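Local coordinates for protein putative transcriptional regulator, sugar-binding family (Arthrobacter aurescens, PDB 3NZE) that probably regulates transcription as a SorC-family DNA-binding protein, its putative sugar-binding domain likely responding to a carbohydrate effector, at residues D55-I60 with M79-I84; I60-G65 with S103-R108; S83-L88 with A115-F120; M151-F156 with Q222-I227. One frame throughout, in Å; residues are numbered along the deposited sequence. Where two conformers were deposited one is given.

How the interactions relate
Interactions 1, 3 and 4 each join parallel neighbours in one Rossmann-like sheet, whereas interaction 2 lays helix 99-113 against its face. Interactions 1 and 2 share I60 and strand 59-62; interactions 1 and 3 share S83 and I84, and V86 N probably donates to I60 O between them. Strand 59-62 also lies beside strand 153-160, which brings interaction 4 into the same row. Interactions 2 and 4 are buried, the first apolar but for one carbonyl, the second an apolar sheet centre edged by arginines. Interactions 1 and 3 are only partly buried, and polar side chains take a larger share: a serine and a histidine in one, a glutamine and an arginine-glutamate pair in the other.

Interaction 1. Residues D55-I60 with M79-I84; sequences DSNAII and MTHDSI
I84 straddles I59 at a parallel beta bridge, the start of the pairing between neighbouring strands 59-62 and 84-87 of a Rossmann-like sheet. Its N donates to A58 O at 2.8 Å, and its O receives I60 N at 2.7 Å in a nearly straight bond. The side chains of I59 and I84 lie on the same face of the sheet. Before the bridge the two loops are held largely by S83: with OG beside its own backbone N (chi1 -70°), the hydroxyl donates to D55 O at 2.7 Å, on a lone pair, and accepts from A58 N at 2.9 Å. An alanine here would probably leave D55 O and A58 N without the hydroxyl that bridges them. At the outer end S56 and N57 meet H81 and D82. N57 N donates to H81 O, and the N57 amide lies beside the D82 carboxylate, their planes 13° apart and ND2 3.4 Å from D82 CB. D82 OD1 in turn holds H81 ND1 in the plane of the ring. S56 meets the same histidine in two ways: OG accepts H81 N at 2.9 Å, while CB sits over one face of the imidazole, 3.7 Å from its centroid.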
loop_
_atom_site.group_PDB
_atom_site.type_symbol
_atom_site.label_atom_id
_atom_site.label_comp_id
_atom_site.label_asym_id
_atom_site.label_seq_id
_atom_site.Cartn_x
_atom_site.Cartn_y
_atom_site.Cartn_z
ATOM N N ASP A 55 12.247 8.602 10.959
ATOM C CA ASP A 55 13.421 9.221 11.580
ATOM C C ASP A 55 13.963 10.348 10.728
ATOM O O ASP A 55 13.470 10.593 9.630
ATOM C CB ASP A 55 14.537 8.194 11.765
ATOM C CG ASP A 55 14.165 7.095 12.728
ATOM O OD1 ASP A 55 13.884 7.404 13.907
ATOM O OD2 ASP A 55 14.168 5.923 12.299
ATOM N N SER A 56 15.000 11.021 11.227
ATOM C CA SER A 56 15.694 12.012 10.418
ATOM C C SER A 56 16.652 11.312 9.463
ATOM O O SER A 56 17.009 10.144 9.668
ATOM C CB SER A 56 16.459 13.007 11.293
ATOM O OG SER A 56 15.573 13.759 12.101
ATOM N N ASN A 57 17.068 12.031 8.429
ATOM C CA ASN A 57 17.986 11.486 7.432
ATOM C C ASN A 57 17.449 10.211 6.802
ATOM O O ASN A 57 18.201 9.267 6.543
ATOM C CB ASN A 57 19.349 11.207 8.069
ATOM C CG ASN A 57 20.012 12.464 8.581
ATOM O OD1 ASN A 57 20.019 12.734 9.782
ATOM N ND2 ASN A 57 20.564 13.248 7.669
ATOM N N ALA A 58 16.145 10.183 6.555
ATOM C CA ALA A 58 15.497 8.981 6.044
ATOM C C ALA A 58 14.711 9.272 4.778
ATOM O O ALA A 58 14.309 10.405 4.525
ATOM C CB ALA A 58 14.574 8.391 7.102
ATOM N N ILE A 59 14.489 8.235 3.987
ATOM C CA ILE A 59 13.644 8.338 2.806
ATOM C C ILE A 59 12.423 7.463 3.033
ATOM O O ILE A 59 12.540 6.248 3.199
ATOM C CB ILE A 59 14.403 7.928 1.531
ATOM C CG1 ILE A 59 15.543 8.921 1.269
ATOM C CG2 ILE A 59 13.461 7.858 0.330
ATOM C CD1 ILE A 59 16.534 8.462 0.233
ATOM N N ILE A 60 11.256 8.096 3.090
ATOM C CA ILE A 60 10.019 7.389 3.382
ATOM C C ILE A 60 9.182 7.242 2.115
ATOM O O ILE A 60 8.681 8.239 1.577
ATOM C CB ILE A 60 9.175 8.145 4.417
ATOM C CG1 ILE A 60 10.016 8.537 5.640
ATOM C CG2 ILE A 60 7.949 7.325 4.803
ATOM C CD1 ILE A 60 10.741 7.393 6.263
HETATM N N MSE A 79 8.669 16.379 14.286
HETATM C CA MSE A 79 9.671 16.984 13.424
HETATM C C MSE A 79 10.925 16.123 13.282
HETATM O O MSE A 79 11.428 15.547 14.252
HETATM C CB MSE A 79 10.023 18.394 13.900
HETATM C CG MSE A 79 8.877 19.386 13.760
HETATM SE SE MSE A 79 8.269 19.600 11.912
HETATM C CE MSE A 79 9.931 20.270 11.140
ATOM N N THR A 80 11.400 16.026 12.046
ATOM C CA THR A 80 12.654 15.372 11.736
ATOM C C THR A 80 13.434 16.372 10.915
ATOM O O THR A 80 12.914 17.437 10.574
ATOM C CB THR A 80 12.434 14.097 10.887
ATOM O OG1 THR A 80 11.893 14.456 9.607
ATOM C CG2 THR A 80 11.485 13.124 11.595
ATOM N N HIS A 81 14.678 16.048 10.592
ATOM C CA HIS A 81 15.422 16.864 9.640
ATOM C C HIS A 81 16.045 15.987 8.570
ATOM O O HIS A 81 16.335 14.817 8.818
ATOM C CB HIS A 81 16.509 17.678 10.337
ATOM C CG HIS A 81 17.503 16.842 11.082
ATOM N ND1 HIS A 81 18.738 16.518 10.565
ATOM C CD2 HIS A 81 17.440 16.259 12.302
ATOM C CE1 HIS A 81 19.395 15.771 11.434
ATOM N NE2 HIS A 81 18.631 15.602 12.499
ATOM N N ASP A 82 16.232 16.560 7.385
ATOM C CA ASP A 82 16.954 15.897 6.302
ATOM C C ASP A 82 16.291 14.614 5.820
ATOM O O ASP A 82 16.949 13.724 5.277
ATOM C CB ASP A 82 18.403 15.625 6.709
ATOM C CG ASP A 82 19.232 16.889 6.760
ATOM O OD1 ASP A 82 19.635 17.299 7.871
ATOM O OD2 ASP A 82 19.466 17.483 5.686
ATOM N N SER A 83 14.983 14.524 6.006
ATOM C CA SER A 83 14.247 13.380 5.501
ATOM C C SER A 83 13.402 13.756 4.304
ATOM O O SER A 83 13.105 14.928 4.078
ATOM C CB SER A 83 13.371 12.780 6.586
ATOM O OG SER A 83 14.189 12.145 7.554
ATOM N N ILE A 84 13.016 12.740 3.543
ATOM C CA ILE A 84 12.271 12.941 2.320
ATOM C C ILE A 84 11.122 11.956 2.286
ATOM O O ILE A 84 11.294 10.801 2.659
ATOM C CB ILE A 84 13.164 12.622 1.106
ATOM C CG1 ILE A 84 14.360 13.571 1.053
ATOM C CG2 ILE A 84 12.369 12.680 -0.184
ATOM C CD1 ILE A 84 15.435 13.136 0.069
HETATM O O HOH W 1 16.960 11.893 3.106
#

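Interaction 2. Residues I60-G65 with S103-R108; sequences IGVAWG and SDIMRR
The CA atoms of V62 and M106 are 7.8 Å apart across strand 59-62 and helix 99-113, and the gap closes to 7.0 Å between the CA atoms of W64 and I105, as the chain leaves the strand. Between the two segments the contact is made by apolar side chains and the G65 carbonyl. The selenomethionine M106 bends at chi2 and chi3, and its SE rests 4.0 Å from V62 CB; it also touches V85 and Q87 of the adjoining strand. V62 CG1, anti to the backbone N (chi1 176°), approaches I105 CG2 at 4.3 Å. The helix is the crossover connection of the beta-alpha-beta unit formed by strands 84-87 and 116-118, and here it covers one face of the sheet, alongside helix 66-73, whose L68 touches V62. I105 CD1 lies 3.8 Å from W64 CB and 3.7 Å from G65 O, its side chain crossing that of W64 at about a right angle. The indole itself leads away from the helix, and its NE1 donates to G90 O. G65 occupies the N-cap position of helix 66-73, which also meets I105 through S69 and S72.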
loop_
_atom_site.group_PDB
_atom_site.type_symbol
_atom_site.label_atom_id
_atom_site.label_comp_id
_atom_site.label_asym_id
_atom_site.label_seq_id
_atom_site.Cartn_x
_atom_site.Cartn_y
_atom_site.Cartn_z
ATOM N N ILE A 60 11.256 8.096 3.090
ATOM C CA ILE A 60 10.019 7.389 3.382
ATOM C C ILE A 60 9.182 7.242 2.115
ATOM O O ILE A 60 8.681 8.239 1.577
ATOM C CB ILE A 60 9.175 8.145 4.417
ATOM C CG1 ILE A 60 10.016 8.537 5.640
ATOM C CG2 ILE A 60 7.949 7.325 4.803
ATOM C CD1 ILE A 60 10.741 7.393 6.263
ATOM N N GLY A 61 9.009 6.000 1.667
ATOM C CA GLY A 61 8.200 5.709 0.497
ATOM C C GLY A 61 6.731 5.532 0.851
ATOM O O GLY A 61 6.389 4.770 1.757
ATOM N N VAL A 62 5.860 6.254 0.148
ATOM C CA VAL A 62 4.419 6.145 0.371
ATOM C C VAL A 62 3.723 5.754 -0.923
ATOM O O VAL A 62 3.827 6.459 -1.933
ATOM C CB VAL A 62 3.816 7.497 0.826
ATOM C CG1 VAL A 62 2.301 7.401 0.949
ATOM C CG2 VAL A 62 4.440 7.952 2.151
ATOM N N ALA A 63 3.000 4.644 -0.902
ATOM C CA ALA A 63 2.161 4.284 -2.032
ATOM C C ALA A 63 0.784 4.844 -1.708
ATOM O O ALA A 63 0.136 4.390 -0.767
ATOM C CB ALA A 63 2.110 2.772 -2.204
ATOM N N TRP A 64 0.357 5.862 -2.444
ATOM C CA TRP A 64 -0.878 6.551 -2.100
ATOM C C TRP A 64 -2.101 5.769 -2.586
ATOM O O TRP A 64 -2.032 5.017 -3.573
ATOM C CB TRP A 64 -0.882 7.986 -2.654
ATOM C CG TRP A 64 -1.066 7.995 -4.125
ATOM C CD1 TRP A 64 -0.090 7.971 -5.079
ATOM C CD2 TRP A 64 -2.317 8.016 -4.821
ATOM N NE1 TRP A 64 -0.659 7.976 -6.330
ATOM C CE2 TRP A 64 -2.025 8.004 -6.202
ATOM C CE3 TRP A 64 -3.658 8.054 -4.411
ATOM C CZ2 TRP A 64 -3.021 8.015 -7.172
ATOM C CZ3 TRP A 64 -4.646 8.066 -5.374
ATOM C CH2 TRP A 64 -4.322 8.044 -6.746
ATOM N N GLY A 65 -3.213 5.952 -1.874
ATOM C CA GLY A 65 -4.477 5.310 -2.186
ATOM C C GLY A 65 -5.488 5.724 -1.132
ATOM O O GLY A 65 -5.184 6.555 -0.288
ATOM N N SER A 103 -1.540 14.369 -4.143
ATOM C CA SER A 103 -0.744 15.480 -3.635
ATOM C C SER A 103 -1.068 15.817 -2.176
ATOM O O SER A 103 -0.166 16.111 -1.389
ATOM C CB SER A 103 -0.917 16.713 -4.514
ATOM O OG SER A 103 -0.231 17.819 -3.955
ATOM N N ASP A 104 -2.348 15.782 -1.820
ATOM C CA ASP A 104 -2.755 16.088 -0.454
ATOM C C ASP A 104 -2.179 15.087 0.533
ATOM O O ASP A 104 -1.789 15.458 1.645
ATOM C CB ASP A 104 -4.282 16.151 -0.329
ATOM C CG ASP A 104 -4.867 17.403 -0.976
ATOM O OD1 ASP A 104 -4.081 18.308 -1.311
ATOM O OD2 ASP A 104 -6.101 17.482 -1.129
ATOM N N ILE A 105 -2.143 13.824 0.123
ATOM C CA ILE A 105 -1.561 12.766 0.952
ATOM C C ILE A 105 -0.088 13.059 1.189
ATOM O O ILE A 105 0.378 13.086 2.336
ATOM C CB ILE A 105 -1.725 11.375 0.302
ATOM C CG1 ILE A 105 -3.202 10.985 0.268
ATOM C CG2 ILE A 105 -0.920 10.313 1.058
ATOM C CD1 ILE A 105 -3.489 9.799 -0.612
HETATM N N MSE A 106 0.645 13.313 0.107
HETATM C CA MSE A 106 2.070 13.602 0.249
HETATM C C MSE A 106 2.322 14.835 1.126
HETATM O O MSE A 106 3.210 14.825 1.983
HETATM C CB MSE A 106 2.770 13.696 -1.117
HETATM C CG MSE A 106 2.526 12.506 -2.031
HETATM SE SE MSE A 106 3.277 10.853 -1.285
HETATM C CE MSE A 106 5.103 11.445 -1.007
ATOM N N ARG A 107 1.542 15.896 0.924
ATOM C CA ARG A 107 1.650 17.107 1.750
ATOM C C ARG A 107 1.440 16.851 3.248
ATOM O O ARG A 107 2.191 17.359 4.079
ATOM C CB ARG A 107 0.676 18.187 1.251
ATOM C CG ARG A 107 1.039 18.748 -0.109
ATOM C CD ARG A 107 0.042 19.816 -0.581
ATOM N NE ARG A 107 0.301 20.182 -1.978
ATOM C CZ ARG A 107 0.832 21.339 -2.363
ATOM N NH1 ARG A 107 1.043 21.576 -3.654
ATOM N NH2 ARG A 107 1.146 22.265 -1.463
ATOM N N ARG A 108 0.428 16.057 3.590
ATOM C CA ARG A 108 0.187 15.683 4.986
ATOM C C ARG A 108 1.387 14.964 5.607
ATOM O O ARG A 108 1.731 15.208 6.774
ATOM C CB ARG A 108 -1.076 14.822 5.096
ATOM C CG ARG A 108 -2.371 15.647 4.962
ATOM C CD ARG A 108 -3.613 14.766 4.902
ATOM N NE ARG A 108 -4.705 15.459 4.225
ATOM C CZ ARG A 108 -5.412 14.946 3.225
ATOM N NH1 ARG A 108 -5.165 13.722 2.786
ATOM N NH2 ARG A 108 -6.383 15.657 2.678
#

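Interaction 3. Residues S83-L88 with A115-F120; sequences SIVVQL and ARVEQF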
loop_
_atom_site.group_PDB
_atom_site.type_symbol
_atom_site.label_atom_id
_atom_site.label_comp_id
_atom_site.label_asym_id
_atom_site.label_seq_id
_atom_site.Cartn_x
_atom_site.Cartn_y
_atom_site.Cartn_z
ATOM N N SER A 83 14.983 14.524 6.006
ATOM C CA SER A 83 14.247 13.380 5.501
ATOM C C SER A 83 13.402 13.756 4.304
ATOM O O SER A 83 13.105 14.928 4.078
ATOM C CB SER A 83 13.371 12.780 6.586
ATOM O OG SER A 83 14.189 12.145 7.554
ATOM N N ILE A 84 13.016 12.740 3.543
ATOM C CA ILE A 84 12.271 12.941 2.320
ATOM C C ILE A 84 11.122 11.956 2.286
ATOM O O ILE A 84 11.294 10.801 2.659
ATOM C CB ILE A 84 13.164 12.622 1.106
ATOM C CG1 ILE A 84 14.360 13.571 1.053
ATOM C CG2 ILE A 84 12.369 12.680 -0.184
ATOM C CD1 ILE A 84 15.435 13.136 0.069
ATOM N N VAL A 85 9.948 12.402 1.857
ATOM C CA VAL A 85 8.866 11.469 1.570
ATOM C C VAL A 85 8.704 11.384 0.062
ATOM O O VAL A 85 8.527 12.397 -0.618
ATOM C CB VAL A 85 7.525 11.857 2.234
ATOM C CG1 VAL A 85 7.577 11.609 3.736
ATOM C CG2 VAL A 85 7.159 13.297 1.927
ATOM N N VAL A 86 8.801 10.169 -0.464
ATOM C CA VAL A 86 8.738 9.960 -1.903
ATOM C C VAL A 86 7.501 9.158 -2.309
ATOM O O VAL A 86 7.159 8.142 -1.694
ATOM C CB VAL A 86 10.057 9.341 -2.466
ATOM C CG1 VAL A 86 10.384 7.988 -1.791
ATOM C CG2 VAL A 86 9.989 9.197 -3.985
ATOM N N GLN A 87 6.825 9.637 -3.345
ATOM C CA GLN A 87 5.636 8.998 -3.879
ATOM C C GLN A 87 6.033 7.748 -4.679
ATOM O O GLN A 87 6.889 7.830 -5.561
ATOM C CB GLN A 87 4.945 10.016 -4.790
ATOM C CG GLN A 87 3.629 9.595 -5.399
ATOM C CD GLN A 87 3.091 10.703 -6.298
ATOM O OE1 GLN A 87 3.489 11.858 -6.162
ATOM N NE2 GLN A 87 2.192 10.358 -7.211
ATOM N N LEU A 88 5.417 6.601 -4.383
ATOM C CA LEU A 88 5.833 5.336 -5.009
ATOM C C LEU A 88 5.073 4.965 -6.281
ATOM O O LEU A 88 5.539 4.131 -7.057
ATOM C CB LEU A 88 5.698 4.183 -4.012
ATOM C CG LEU A 88 6.586 4.299 -2.770
ATOM C CD1 LEU A 88 6.461 3.035 -1.901
ATOM C CD2 LEU A 88 8.032 4.516 -3.194
ATOM N N ALA A 115 9.400 16.930 6.472
ATOM C CA ALA A 115 10.159 16.242 5.437
ATOM C C ALA A 115 9.897 16.867 4.080
ATOM O O ALA A 115 8.791 17.321 3.805
ATOM C CB ALA A 115 9.784 14.763 5.406
ATOM N N ARG A 116 10.912 16.876 3.226
ATOM C CA ARG A 116 10.722 17.359 1.866
ATOM C C ARG A 116 9.909 16.354 1.067
ATOM O O ARG A 116 10.118 15.146 1.178
ATOM C CB ARG A 116 12.059 17.604 1.173
ATOM C CG ARG A 116 11.894 18.212 -0.211
ATOM C CD ARG A 116 13.233 18.515 -0.857
ATOM N NE ARG A 116 13.768 17.373 -1.595
ATOM C CZ ARG A 116 14.875 16.717 -1.266
ATOM N NH1 ARG A 116 15.573 17.080 -0.197
ATOM N NH2 ARG A 116 15.286 15.701 -2.012
ATOM N N VAL A 117 8.995 16.860 0.247
ATOM C CA VAL A 117 8.141 16.006 -0.562
ATOM C C VAL A 117 8.698 15.837 -1.979
ATOM O O VAL A 117 9.021 16.814 -2.650
ATOM C CB VAL A 117 6.710 16.573 -0.638
ATOM C CG1 VAL A 117 5.883 15.812 -1.651
ATOM C CG2 VAL A 117 6.049 16.537 0.741
ATOM N N GLU A 118 8.809 14.592 -2.429
ATOM C CA GLU A 118 9.211 14.312 -3.802
ATOM C C GLU A 118 8.135 13.529 -4.539
ATOM O O GLU A 118 7.871 12.361 -4.246
ATOM C CB GLU A 118 10.530 13.543 -3.844
ATOM C CG GLU A 118 11.731 14.340 -3.324
ATOM C CD GLU A 118 12.207 15.404 -4.305
ATOM O OE1 GLU A 118 11.725 15.421 -5.460
ATOM O OE2 GLU A 118 13.073 16.217 -3.918
ATOM N N GLN A 119 7.518 14.175 -5.514
ATOM C CA GLN A 119 6.453 13.531 -6.266
ATOM C C GLN A 119 6.913 12.935 -7.587
ATOM O O GLN A 119 8.025 13.185 -8.060
ATOM C CB GLN A 119 5.272 14.486 -6.458
ATOM C CG GLN A 119 4.633 14.811 -5.122
ATOM C CD GLN A 119 3.223 15.319 -5.242
ATOM O OE1 GLN A 119 2.956 16.476 -4.931
ATOM N NE2 GLN A 119 2.302 14.452 -5.683
ATOM N N PHE A 120 6.020 12.156 -8.182
ATOM C CA PHE A 120 6.340 11.239 -9.267
ATOM C C PHE A 120 5.524 11.720 -10.473
ATOM O O PHE A 120 4.308 11.550 -10.496
ATOM C CB PHE A 120 5.881 9.846 -8.813
ATOM C CG PHE A 120 6.483 8.684 -9.578
ATOM C CD1 PHE A 120 7.639 8.819 -10.327
ATOM C CD2 PHE A 120 5.886 7.435 -9.509
ATOM C CE1 PHE A 120 8.175 7.725 -11.010
ATOM C CE2 PHE A 120 6.402 6.350 -10.185
ATOM C CZ PHE A 120 7.553 6.488 -10.934
HETATM O O HOH W 2 1.644 12.651 -8.979
#
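I84 to Q87 run parallel to R116 to E118, the strand axes 4.7 Å apart and 18° from parallel. The backbone ladder has four rungs: R116 N to S83 O, V85 N to R116 O, E118 N to V85 O and Q87 N to E118 O. Apolar contact on one face comes from V85 CG2 against V117 CG2 at 3.6 Å, with A115 CB close to V85 CG1; M106 of helix 99-113 packs on both valines. That helix links the two strands, making a beta-alpha-beta unit of the Rossmann-like sheet. On the other face, beside I84 and V86, lie R116 and E118. R116 holds E118 OE2 side-on, with NE at 2.7 Å and NH2 at 3.0 Å, OE2 lying in the guanidinium plane; I84 CG1 sits over one face, toward its rim. E118 is also a calcium-binding residue, although this chain carries no ion there. Beyond the ladder Q87, extended with CG anti to the backbone N (chi1 -176°), presents OE1 to Q119 NE2 at 2.9 Å and, from the opposite face of its plane, to F120 N at 3.3 Å. Q87 NE2 donates to N89 O and a water that also reaches F120 O.

Interaction 4. Residues M151-F156 with Q222-I227; sequences MSIAIF and QVRRRI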
loop_
_atom_site.group_PDB
_atom_site.type_symbol
_atom_site.label_atom_id
_atom_site.label_comp_id
_atom_site.label_asym_id
_atom_site.label_seq_id
_atom_site.Cartn_x
_atom_site.Cartn_y
_atom_site.Cartn_z
HETATM N N MSE A 151 14.761 3.963 -0.465
HETATM C CA MSE A 151 13.850 4.161 0.666
HETATM C C MSE A 151 14.198 3.323 1.906
HETATM O O MSE A 151 14.635 2.176 1.799
HETATM C CB MSE A 151 12.388 3.942 0.277
HETATM C CG MSE A 151 12.035 2.521 -0.044
HETATM SE SE MSE A 151 10.157 2.431 -0.562
HETATM C CE MSE A 151 10.405 1.577 -2.298
ATOM N N SER A 152 13.992 3.928 3.068
ATOM C CA SER A 152 14.269 3.287 4.356
ATOM C C SER A 152 13.040 2.509 4.817
ATOM O O SER A 152 13.154 1.409 5.375
ATOM C CB SER A 152 14.616 4.342 5.414
ATOM O OG SER A 152 15.327 5.446 4.872
ATOM N N ILE A 153 11.872 3.106 4.609
ATOM C CA ILE A 153 10.608 2.454 4.943
ATOM C C ILE A 153 9.594 2.638 3.815
ATOM O O ILE A 153 9.694 3.574 3.006
ATOM C CB ILE A 153 10.005 2.924 6.309
ATOM C CG1 ILE A 153 9.351 4.300 6.202
ATOM C CG2 ILE A 153 11.060 2.887 7.425
ATOM C CD1 ILE A 153 8.718 4.771 7.522
ATOM N N ALA A 154 8.648 1.707 3.723
ATOM C CA ALA A 154 7.588 1.778 2.711
ATOM C C ALA A 154 6.268 1.661 3.443
ATOM O O ALA A 154 6.150 0.867 4.364
ATOM C CB ALA A 154 7.720 0.642 1.702
ATOM N N ILE A 155 5.279 2.455 3.045
ATOM C CA ILE A 155 3.970 2.396 3.685
ATOM C C ILE A 155 2.928 2.237 2.612
ATOM O O ILE A 155 2.914 3.005 1.651
ATOM C CB ILE A 155 3.655 3.686 4.469
ATOM C CG1 ILE A 155 4.827 4.062 5.378
ATOM C CG2 ILE A 155 2.371 3.509 5.286
ATOM C CD1 ILE A 155 4.708 5.443 6.025
ATOM N N PHE A 156 2.044 1.258 2.772
ATOM C CA PHE A 156 1.102 0.930 1.707
ATOM C C PHE A 156 -0.131 0.189 2.186
ATOM O O PHE A 156 -0.100 -0.521 3.193
ATOM C CB PHE A 156 1.775 0.099 0.608
ATOM C CG PHE A 156 2.509 -1.126 1.118
ATOM C CD1 PHE A 156 1.846 -2.335 1.296
ATOM C CD2 PHE A 156 3.861 -1.056 1.400
ATOM C CE1 PHE A 156 2.529 -3.465 1.750
ATOM C CE2 PHE A 156 4.557 -2.183 1.852
ATOM C CZ PHE A 156 3.887 -3.388 2.024
ATOM N N GLN A 222 13.485 -5.593 -0.077
ATOM C CA GLN A 222 14.797 -5.180 0.421
ATOM C C GLN A 222 14.702 -3.945 1.310
ATOM O O GLN A 222 15.702 -3.513 1.888
ATOM C CB GLN A 222 15.777 -4.900 -0.730
ATOM C CG GLN A 222 15.667 -5.843 -1.924
ATOM C CD GLN A 222 15.734 -7.308 -1.534
ATOM O OE1 GLN A 222 16.483 -7.690 -0.632
ATOM N NE2 GLN A 222 14.950 -8.140 -2.216
ATOM N N VAL A 223 13.509 -3.356 1.392
ATOM C CA VAL A 223 13.318 -2.178 2.217
ATOM C C VAL A 223 13.254 -2.635 3.676
ATOM O O VAL A 223 12.701 -3.694 3.986
ATOM C CB VAL A 223 12.048 -1.420 1.816
ATOM C CG1 VAL A 223 11.788 -0.244 2.767
ATOM C CG2 VAL A 223 12.169 -0.926 0.390
ATOM N N ARG A 224 13.833 -1.844 4.572
ATOM C CA ARG A 224 13.980 -2.283 5.960
ATOM C C ARG A 224 12.667 -2.555 6.705
ATOM O O ARG A 224 12.488 -3.625 7.287
ATOM C CB ARG A 224 14.835 -1.308 6.755
ATOM C CG ARG A 224 15.408 -1.970 7.987
ATOM C CD ARG A 224 16.140 -0.993 8.860
ATOM N NE ARG A 224 15.213 -0.232 9.675
ATOM C CZ ARG A 224 14.923 1.041 9.455
ATOM N NH1 ARG A 224 14.068 1.676 10.243
ATOM N NH2 ARG A 224 15.505 1.673 8.451
ATOM N N ARG A 225 11.770 -1.580 6.704
ATOM C CA ARG A 225 10.451 -1.754 7.290
ATOM C C ARG A 225 9.387 -1.480 6.227
ATOM O O ARG A 225 9.447 -0.474 5.514
ATOM C CB ARG A 225 10.247 -0.814 8.490
ATOM C CG ARG A 225 11.229 -1.019 9.662
ATOM C CD ARG A 225 11.042 -2.369 10.365
ATOM N NE ARG A 225 9.899 -2.415 11.283
ATOM C CZ ARG A 225 9.945 -2.095 12.580
ATOM N NH1 ARG A 225 11.081 -1.684 13.134
ATOM N NH2 ARG A 225 8.851 -2.189 13.329
ATOM N N ARG A 226 8.410 -2.379 6.139
ATOM C CA ARG A 226 7.308 -2.243 5.197
ATOM C C ARG A 226 6.005 -2.307 5.980
ATOM O O ARG A 226 5.647 -3.351 6.530
ATOM C CB ARG A 226 7.344 -3.350 4.139
ATOM C CG ARG A 226 8.453 -3.181 3.109
ATOM C CD ARG A 226 9.628 -4.068 3.403
ATOM N NE ARG A 226 9.258 -5.484 3.387
ATOM C CZ ARG A 226 10.086 -6.465 3.714
ATOM N NH1 ARG A 226 9.664 -7.726 3.691
ATOM N NH2 ARG A 226 11.331 -6.187 4.070
ATOM N N ILE A 227 5.305 -1.183 6.039
ATOM C CA ILE A 227 4.120 -1.068 6.886
ATOM C C ILE A 227 2.906 -1.206 5.996
ATOM O O ILE A 227 2.674 -0.381 5.111
ATOM C CB ILE A 227 4.048 0.282 7.637
ATOM C CG1 ILE A 227 5.227 0.445 8.600
ATOM C CG2 ILE A 227 2.781 0.377 8.462
ATOM C CD1 ILE A 227 6.509 0.864 7.959
HETATM O O HOH W 3 15.731 0.235 3.704
#
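V223 and M151 form the apolar centre at the start of the pairing: V223 CG2 presses on M151 CG at a tight 3.5 Å, while V223 CG1, anti to the backbone N (chi1 175°), lies 3.4 Å from S152 O and near A154 CB. On the opposite face I227 CD1 lies 3.6 Å from A154 O and near I153 CB. Parallel backbone bonds bind the centre: A154 N to R225 O, I227 N to A154 O and, before the pairing runs on to V229, F156 N to I227 O. The F156 ring has I227 O 3.9 Å above one face and R226 CB 3.8 Å from CE2 at the edge. An alanine in its place would probably open a gap beside R226 CB and under I227 O. The R226 guanidinium, nearly coplanar with the ring, donates from NH2 to V223 O at 2.8 Å, and from NE and NH1 to L247 O and G246 O. Where the pairing starts, a water joins M151 O, S152 O and R224 N. R225 NE forms a salt bridge with D250. Strand 153-160 lies between strands 59-62 and 225-230, with I50 of helix 35-50 on I155 and I227, and L220 of helix 217-221 on A154.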